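Local coordinates for diaminopimelate decarboxylase (Phaeodactylum tricornutum, PDB 7JPJ), which decarboxylates diaminopimelate to lysine with pyridoxal 5'-phosphate as cofactor, shows substrate promiscuity and works as an obligate dimer, at the interface of chains A and B. Sequence-based numbering; all coordinates share one arbitrary frame. Chains: chain A/B, Diaminopimelate decarboxylase.

Contacts 1 and 2 lie about 28 Å apart, centre to centre, on the two-fold interface of the obligate dimer. They draw on the same surfaces with the chains exchanged: the Ser81-Ser82 segment of one subunit faces Cys357, the 404-406 turn and Phe407 of the other in both. Contact 1 follows this junction toward helix 83-91 and the PLP-site lysine; contact 2 follows its twin toward the loop at Gln104 and Glu105 and the partner's strands 289-300, 308-312 and 347-353. Because each lysine region is met by a cysteine of the other chain, dimerisation would complete both active sites.

Contact 1: the interface of chains A and B. Residues chain A 60, 81-82, 84-85, 88, 398; chain B 357, 403-407.
The 3-10 turn 404-406 of chain B is pressed against the Ser81-Arg88 segment of chain A, and here the packing is dense. A:Ser82 OG, set between its own backbone N and carbonyl carbon (chi1 66°), donates a 2.7 Å hydrogen bond to the backbone carbonyl B:Asn405 O, arriving nearly along the C=O axis. Beside it, A:Phe84 and B:Phe407 cross at about a right angle, with A:Phe84 CD2 3.9 Å from B:Phe407 CD1. B:Phe407 CZ reaches A:Ser82 CB at 3.7 Å, so the B:Phe407 ring meets the serine CB with its tip and the A:Phe84 ring at its rim. The extended arm of A:Glu85 runs alongside the turn, its CG next to B:Ser406 and its carboxylate by the CA of B:Asn405; OE1 accepts a hydrogen bond of 2.5 Å from A:Ser81 N, which comes from above the carboxylate plane and holds that group in place. A well-buried end lies at A:Lys60, whose extended chain brings NZ to 3.3 Å from B:Cys357 SG, an approach without a bond assigned; no PLP is attached here, and, if protonated, the lysine nitrogen might favour a thiolate.

The margin is looser. B:Asn403 and B:Tyr404, the latter against A:Gly398, bury little, and A:Arg88, stretched from CG to NE, touches through its guanidinium edge: NH1 gives B:Ser406 OG an in-plane hydrogen bond of 3.1 Å.

A:Lys60 lies in the 3-10 helix 59-61 of the pyridoxal-binding barrel typical of this fold-type III family, A:Ser81 and A:Ser82 follow strand 77-80, and A:Phe84, A:Glu85 and A:Arg88 belong to helix 83-91; B:Phe407 and B:Cys357 lie in loops of the partner subunit.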
loop_
_atom_site.group_PDB
_atom_site.type_symbol
_atom_site.label_atom_id
_atom_site.label_comp_id
_atom_site.label_asym_id
_atom_site.label_seq_id
_atom_site.Cartn_x
_atom_site.Cartn_y
_atom_site.Cartn_z
ATOM N N LYS A 60 -10.364 2.108 11.403
ATOM C CA LYS A 60 -9.408 2.157 10.301
ATOM C C LYS A 60 -8.470 0.958 10.298
ATOM O O LYS A 60 -7.852 0.671 9.268
ATOM C CB LYS A 60 -8.594 3.451 10.366
ATOM C CG LYS A 60 -7.533 3.461 11.457
ATOM C CD LYS A 60 -7.066 4.874 11.768
ATOM C CE LYS A 60 -6.045 4.884 12.892
ATOM N NZ LYS A 60 -5.775 6.260 13.387
ATOM N N SER A 81 -12.232 7.806 11.062
ATOM C CA SER A 81 -11.160 8.618 10.504
ATOM C C SER A 81 -11.601 9.482 9.331
ATOM O O SER A 81 -10.803 10.293 8.849
ATOM C CB SER A 81 -10.004 7.721 10.054
ATOM O OG SER A 81 -9.362 7.133 11.165
ATOM N N SER A 82 -12.829 9.316 8.848
ATOM C CA SER A 82 -13.331 10.123 7.746
ATOM C C SER A 82 -14.844 10.005 7.718
ATOM O O SER A 82 -15.427 9.121 8.352
ATOM C CB SER A 82 -12.734 9.690 6.400
ATOM O OG SER A 82 -13.157 8.385 6.042
ATOM N N PHE A 84 -16.481 8.872 5.422
ATOM C CA PHE A 84 -16.827 7.590 4.824
ATOM C C PHE A 84 -16.919 6.497 5.881
ATOM O O PHE A 84 -17.840 5.671 5.850
ATOM C CB PHE A 84 -15.804 7.225 3.753
ATOM C CG PHE A 84 -15.825 8.141 2.569
ATOM C CD1 PHE A 84 -16.692 7.908 1.513
ATOM C CD2 PHE A 84 -14.986 9.245 2.514
ATOM C CE1 PHE A 84 -16.719 8.753 0.421
ATOM C CE2 PHE A 84 -15.010 10.094 1.424
ATOM C CZ PHE A 84 -15.879 9.846 0.377
ATOM N N GLU A 85 -15.977 6.478 6.826
ATOM C CA GLU A 85 -16.052 5.518 7.920
ATOM C C GLU A 85 -17.275 5.767 8.793
ATOM O O GLU A 85 -17.847 4.818 9.343
ATOM C CB GLU A 85 -14.776 5.575 8.757
ATOM C CG GLU A 85 -13.571 4.934 8.089
ATOM C CD GLU A 85 -12.354 4.891 8.993
ATOM O OE1 GLU A 85 -12.395 5.505 10.082
ATOM O OE2 GLU A 85 -11.357 4.242 8.613
ATOM N N ARG A 88 -20.009 4.295 6.893
ATOM C CA ARG A 88 -19.818 2.849 6.853
ATOM C C ARG A 88 -20.262 2.200 8.161
ATOM O O ARG A 88 -20.961 1.180 8.154
ATOM C CB ARG A 88 -18.353 2.529 6.553
ATOM C CG ARG A 88 -18.066 1.071 6.242
ATOM C CD ARG A 88 -16.620 0.886 5.797
ATOM N NE ARG A 88 -16.344 -0.482 5.367
ATOM C CZ ARG A 88 -15.202 -0.876 4.813
ATOM N NH1 ARG A 88 -14.221 -0.006 4.617
ATOM N NH2 ARG A 88 -15.038 -2.141 4.455
ATOM N N GLY A 398 -7.438 -3.720 5.954
ATOM C CA GLY A 398 -7.825 -2.327 5.846
ATOM C C GLY A 398 -6.773 -1.396 5.282
ATOM O O GLY A 398 -7.063 -0.214 5.084
ATOM N N CYS B 357 -5.347 9.324 8.339
ATOM C CA CYS B 357 -4.978 9.439 9.749
ATOM C C CYS B 357 -3.835 8.460 9.993
ATOM O O CYS B 357 -4.018 7.318 10.416
ATOM C CB CYS B 357 -6.174 9.158 10.651
ATOM S SG CYS B 357 -5.891 9.432 12.421
ATOM N N ASN B 403 -8.936 2.587 -0.392
ATOM C CA ASN B 403 -9.953 2.213 0.585
ATOM C C ASN B 403 -9.410 2.180 2.007
ATOM O O ASN B 403 -10.092 1.681 2.914
ATOM C CB ASN B 403 -10.610 0.870 0.240
ATOM C CG ASN B 403 -11.111 0.823 -1.191
ATOM O OD1 ASN B 403 -11.075 -0.223 -1.839
ATOM N ND2 ASN B 403 -11.571 1.961 -1.697
ATOM N N TYR B 404 -8.199 2.683 2.228
ATOM C CA TYR B 404 -7.751 2.977 3.580
ATOM C C TYR B 404 -8.509 4.190 4.097
ATOM O O TYR B 404 -8.680 5.179 3.381
ATOM C CB TYR B 404 -6.244 3.232 3.597
ATOM C CG TYR B 404 -5.632 3.382 4.974
ATOM C CD1 TYR B 404 -5.970 2.519 6.011
ATOM C CD2 TYR B 404 -4.697 4.377 5.228
ATOM C CE1 TYR B 404 -5.401 2.649 7.263
ATOM C CE2 TYR B 404 -4.125 4.517 6.478
ATOM C CZ TYR B 404 -4.479 3.651 7.491
ATOM O OH TYR B 404 -3.905 3.796 8.733
ATOM N N ASN B 405 -8.982 4.102 5.343
ATOM C CA ASN B 405 -9.940 5.052 5.908
ATOM C C ASN B 405 -11.219 5.126 5.081
ATOM O O ASN B 405 -11.942 6.127 5.135
ATOM C CB ASN B 405 -9.336 6.455 6.063
ATOM C CG ASN B 405 -8.077 6.458 6.906
ATOM O OD1 ASN B 405 -7.434 5.424 7.085
ATOM N ND2 ASN B 405 -7.714 7.627 7.424
ATOM N N SER B 406 -11.490 4.072 4.307
ATOM C CA SER B 406 -12.709 3.938 3.507
ATOM C C SER B 406 -12.823 5.024 2.443
ATOM O O SER B 406 -13.927 5.360 2.003
ATOM C CB SER B 406 -13.957 3.925 4.393
ATOM O OG SER B 406 -13.848 2.937 5.402
ATOM N N PHE B 407 -11.695 5.577 2.012
ATOM C CA PHE B 407 -11.717 6.547 0.925
ATOM C C PHE B 407 -11.939 5.825 -0.400
ATOM O O PHE B 407 -11.255 4.835 -0.683
ATOM C CB PHE B 407 -10.417 7.344 0.881
ATOM C CG PHE B 407 -10.343 8.440 1.902
ATOM C CD1 PHE B 407 -11.193 9.530 1.826
ATOM C CD2 PHE B 407 -9.413 8.390 2.929
ATOM C CE1 PHE B 407 -11.129 10.546 2.761
ATOM C CE2 PHE B 407 -9.340 9.403 3.867
ATOM C CZ PHE B 407 -10.202 10.484 3.782
#

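Contact 2: the interface of chains A and B. Residues chain A 296, 311, 353-357, 405, 407; chain B 81-82, 102, 104-106, 174.
In this fold-type III PLP decarboxylase, the loop of chain A that carries the predicted proton donor A:Cys357 is clasped by the B:Gln104-B:Glu105 loop of the partner's pyridoxal-binding domain. Among the charged and polar side chains, A:His355 and B:Glu105 lie side by side, pointing the same way. A:His355 ND1 donates a 2.8 Å hydrogen bond to B:Glu105 OE1, exactly in the imidazole plane and on the syn lone pair of the carboxylate, which would probably stabilise a positively charged imidazole.

B:Gln104, bent at chi2 (-75°), is held at both its backbone and its amide. A:Gln296 NE2, in the plane of its own amide, donates a hydrogen bond of 3.0 Å to the backbone carbonyl oxygen B:Gln104 O, from above the carbonyl plane. A:Lys311 crosses the glutamine at about a right angle, and its NZ donates a hydrogen bond of 3.1 Å to B:Gln104 OE1, from above the amide carbonyl plane. An alanine in place of B:Gln104 would remove this amide and is likely to leave the A:Lys311 nitrogen less firmly anchored at the interface.

Water adds further links. Water 1 joins A:Lys311 NZ to B:Gln104 O, and water 2 connects A:His355 O with B:Ser81 O and B:Gln104 N, tying three backbone groups across the boundary.

Aromatic and close apolar packing supports the histidine: within chain A the two rings lie nearly parallel, face against face, A:Phe407 CE2 3.4 Å above the centre of the A:His355 imidazole, and A:Phe407 CZ also meets B:Ser82 CB at 3.8 Å.

A backbone-to-side-chain hydrogen bond probably helps to position the cysteine loop. A:Cys357 N donates it nearly straight (175° at H) to A:Asn405 OD1, from above the carbonyl plane of that side chain. A:Cys357 packs CB against B:Ser81 CB at 3.7 Å; its SG, anti to the backbone N (chi1 -171°), is turned beside the carbonyl carbon and comes 3.8 Å from B:Ser81 OG.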
loop_
_atom_site.group_PDB
_atom_site.type_symbol
_atom_site.label_atom_id
_atom_site.label_comp_id
_atom_site.label_asym_id
_atom_site.label_seq_id
_atom_site.Cartn_x
_atom_site.Cartn_y
_atom_site.Cartn_z
ATOM N N GLN A 296 2.915 -22.106 -2.875
ATOM C CA GLN A 296 2.690 -22.524 -4.253
ATOM C C GLN A 296 3.976 -22.828 -5.009
ATOM O O GLN A 296 3.907 -23.393 -6.106
ATOM C CB GLN A 296 1.893 -21.454 -5.007
ATOM C CG GLN A 296 2.469 -20.054 -4.900
ATOM C CD GLN A 296 3.120 -19.584 -6.187
ATOM O OE1 GLN A 296 3.181 -20.319 -7.173
ATOM N NE2 GLN A 296 3.615 -18.352 -6.182
ATOM N N LYS A 311 7.567 -19.315 -1.894
ATOM C CA LYS A 311 6.724 -18.385 -2.634
ATOM C C LYS A 311 5.263 -18.698 -2.337
ATOM O O LYS A 311 4.806 -19.825 -2.555
ATOM C CB LYS A 311 6.999 -18.474 -4.136
ATOM C CG LYS A 311 8.479 -18.488 -4.498
ATOM C CD LYS A 311 8.699 -18.890 -5.947
ATOM C CE LYS A 311 9.107 -17.707 -6.799
ATOM N NZ LYS A 311 9.304 -18.094 -8.225
ATOM N N VAL A 353 8.564 -15.084 0.281
ATOM C CA VAL A 353 8.317 -14.021 -0.683
ATOM C C VAL A 353 6.863 -14.079 -1.132
ATOM O O VAL A 353 6.186 -15.106 -1.028
ATOM C CB VAL A 353 9.258 -14.099 -1.904
ATOM C CG1 VAL A 353 10.716 -14.027 -1.465
ATOM C CG2 VAL A 353 8.988 -15.360 -2.708
ATOM N N GLY A 354 6.386 -12.939 -1.650
ATOM C CA GLY A 354 5.024 -12.836 -2.126
ATOM C C GLY A 354 4.887 -13.137 -3.610
ATOM O O GLY A 354 5.866 -13.277 -4.341
ATOM N N HIS A 355 3.631 -13.219 -4.052
ATOM C CA HIS A 355 3.323 -13.585 -5.429
ATOM C C HIS A 355 3.380 -12.411 -6.400
ATOM O O HIS A 355 3.227 -12.626 -7.607
ATOM C CB HIS A 355 1.939 -14.247 -5.500
ATOM C CG HIS A 355 0.815 -13.366 -5.044
ATOM N ND1 HIS A 355 -0.510 -13.728 -5.174
ATOM C CD2 HIS A 355 0.815 -12.147 -4.455
ATOM C CE1 HIS A 355 -1.276 -12.768 -4.687
ATOM N NE2 HIS A 355 -0.497 -11.797 -4.245
ATOM N N CYS A 356 3.594 -11.187 -5.922
ATOM C CA CYS A 356 3.665 -10.041 -6.820
ATOM C C CYS A 356 5.009 -10.002 -7.531
ATOM O O CYS A 356 6.053 -10.278 -6.936
ATOM C CB CYS A 356 3.449 -8.735 -6.058
ATOM S SG CYS A 356 1.846 -8.594 -5.266
ATOM N N CYS A 357 4.976 -9.650 -8.814
ATOM C CA CYS A 357 6.195 -9.516 -9.611
ATOM C C CYS A 357 6.872 -8.193 -9.248
ATOM O O CYS A 357 6.874 -7.218 -10.003
ATOM C CB CYS A 357 5.871 -9.607 -11.096
ATOM S SG CYS A 357 7.319 -9.702 -12.172
ATOM N N ASN A 405 -1.006 -6.131 -9.480
ATOM C CA ASN A 405 -0.867 -7.306 -10.342
ATOM C C ASN A 405 -2.221 -7.911 -10.692
ATOM O O ASN A 405 -2.291 -9.054 -11.159
ATOM C CB ASN A 405 0.034 -8.377 -9.710
ATOM C CG ASN A 405 1.509 -8.076 -9.868
ATOM O OD1 ASN A 405 2.291 -8.946 -10.251
ATOM N ND2 ASN A 405 1.900 -6.842 -9.573
ATOM N N PHE A 407 -4.484 -8.983 -8.738
ATOM C CA PHE A 407 -4.926 -10.059 -7.862
ATOM C C PHE A 407 -6.210 -9.649 -7.142
ATOM O O PHE A 407 -6.327 -8.510 -6.677
ATOM C CB PHE A 407 -3.839 -10.411 -6.843
ATOM C CG PHE A 407 -2.752 -11.295 -7.390
ATOM C CD1 PHE A 407 -3.038 -12.579 -7.832
ATOM C CD2 PHE A 407 -1.444 -10.843 -7.466
ATOM C CE1 PHE A 407 -2.040 -13.393 -8.338
ATOM C CE2 PHE A 407 -0.441 -11.652 -7.969
ATOM C CZ PHE A 407 -0.740 -12.928 -8.406
ATOM N N SER B 81 1.826 -10.243 -15.549
ATOM C CA SER B 81 2.496 -10.805 -14.382
ATOM C C SER B 81 1.563 -11.649 -13.520
ATOM O O SER B 81 1.903 -11.963 -12.376
ATOM C CB SER B 81 3.132 -9.690 -13.550
ATOM O OG SER B 81 4.233 -9.115 -14.237
ATOM N N SER B 82 0.397 -12.022 -14.042
ATOM C CA SER B 82 -0.499 -12.952 -13.366
ATOM C C SER B 82 -1.555 -13.397 -14.365
ATOM O O SER B 82 -1.809 -12.719 -15.363
ATOM C CB SER B 82 -1.162 -12.327 -12.131
ATOM O OG SER B 82 -2.202 -11.442 -12.502
ATOM N N SER B 102 4.735 -13.897 -17.359
ATOM C CA SER B 102 5.862 -14.114 -16.452
ATOM C C SER B 102 5.367 -13.793 -15.044
ATOM O O SER B 102 5.222 -12.620 -14.688
ATOM C CB SER B 102 7.060 -13.250 -16.837
ATOM O OG SER B 102 7.203 -13.174 -18.245
ATOM N N GLN B 104 5.138 -14.912 -10.662
ATOM C CA GLN B 104 5.557 -15.683 -9.497
ATOM C C GLN B 104 4.599 -16.831 -9.223
ATOM O O GLN B 104 5.020 -17.896 -8.760
ATOM C CB GLN B 104 5.639 -14.778 -8.264
ATOM C CG GLN B 104 6.812 -13.827 -8.253
ATOM C CD GLN B 104 8.115 -14.521 -7.930
ATOM O OE1 GLN B 104 8.733 -15.140 -8.795
ATOM N NE2 GLN B 104 8.550 -14.412 -6.682
ATOM N N GLU B 105 3.313 -16.632 -9.507
ATOM C CA GLU B 105 2.258 -17.581 -9.171
ATOM C C GLU B 105 1.615 -18.071 -10.463
ATOM O O GLU B 105 0.840 -17.346 -11.095
ATOM C CB GLU B 105 1.228 -16.937 -8.247
ATOM C CG GLU B 105 0.010 -17.804 -7.978
ATOM C CD GLU B 105 -1.140 -17.024 -7.374
ATOM O OE1 GLU B 105 -0.909 -16.265 -6.408
ATOM O OE2 GLU B 105 -2.276 -17.165 -7.874
ATOM N N LEU B 106 1.931 -19.299 -10.845
ATOM C CA LEU B 106 1.319 -19.917 -12.014
ATOM C C LEU B 106 -0.146 -20.223 -11.729
ATOM O O LEU B 106 -0.441 -20.966 -10.781
ATOM C CB LEU B 106 2.073 -21.193 -12.378
ATOM C CG LEU B 106 1.798 -21.824 -13.743
ATOM C CD1 LEU B 106 2.249 -20.897 -14.862
ATOM C CD2 LEU B 106 2.478 -23.179 -13.848
ATOM N N PHE B 174 13.496 -14.521 -8.655
ATOM C CA PHE B 174 13.264 -14.514 -10.096
ATOM C C PHE B 174 14.590 -14.779 -10.797
ATOM O O PHE B 174 15.513 -13.962 -10.699
ATOM C CB PHE B 174 12.703 -13.179 -10.594
ATOM C CG PHE B 174 11.948 -12.387 -9.565
ATOM C CD1 PHE B 174 10.655 -12.726 -9.212
ATOM C CD2 PHE B 174 12.518 -11.262 -8.995
ATOM C CE1 PHE B 174 9.956 -11.974 -8.284
ATOM C CE2 PHE B 174 11.823 -10.510 -8.065
ATOM C CZ PHE B 174 10.539 -10.868 -7.710
HETATM O O HOH W 1 7.138 -19.159 -9.118
HETATM O O HOH W 2 3.669 -12.546 -10.030
#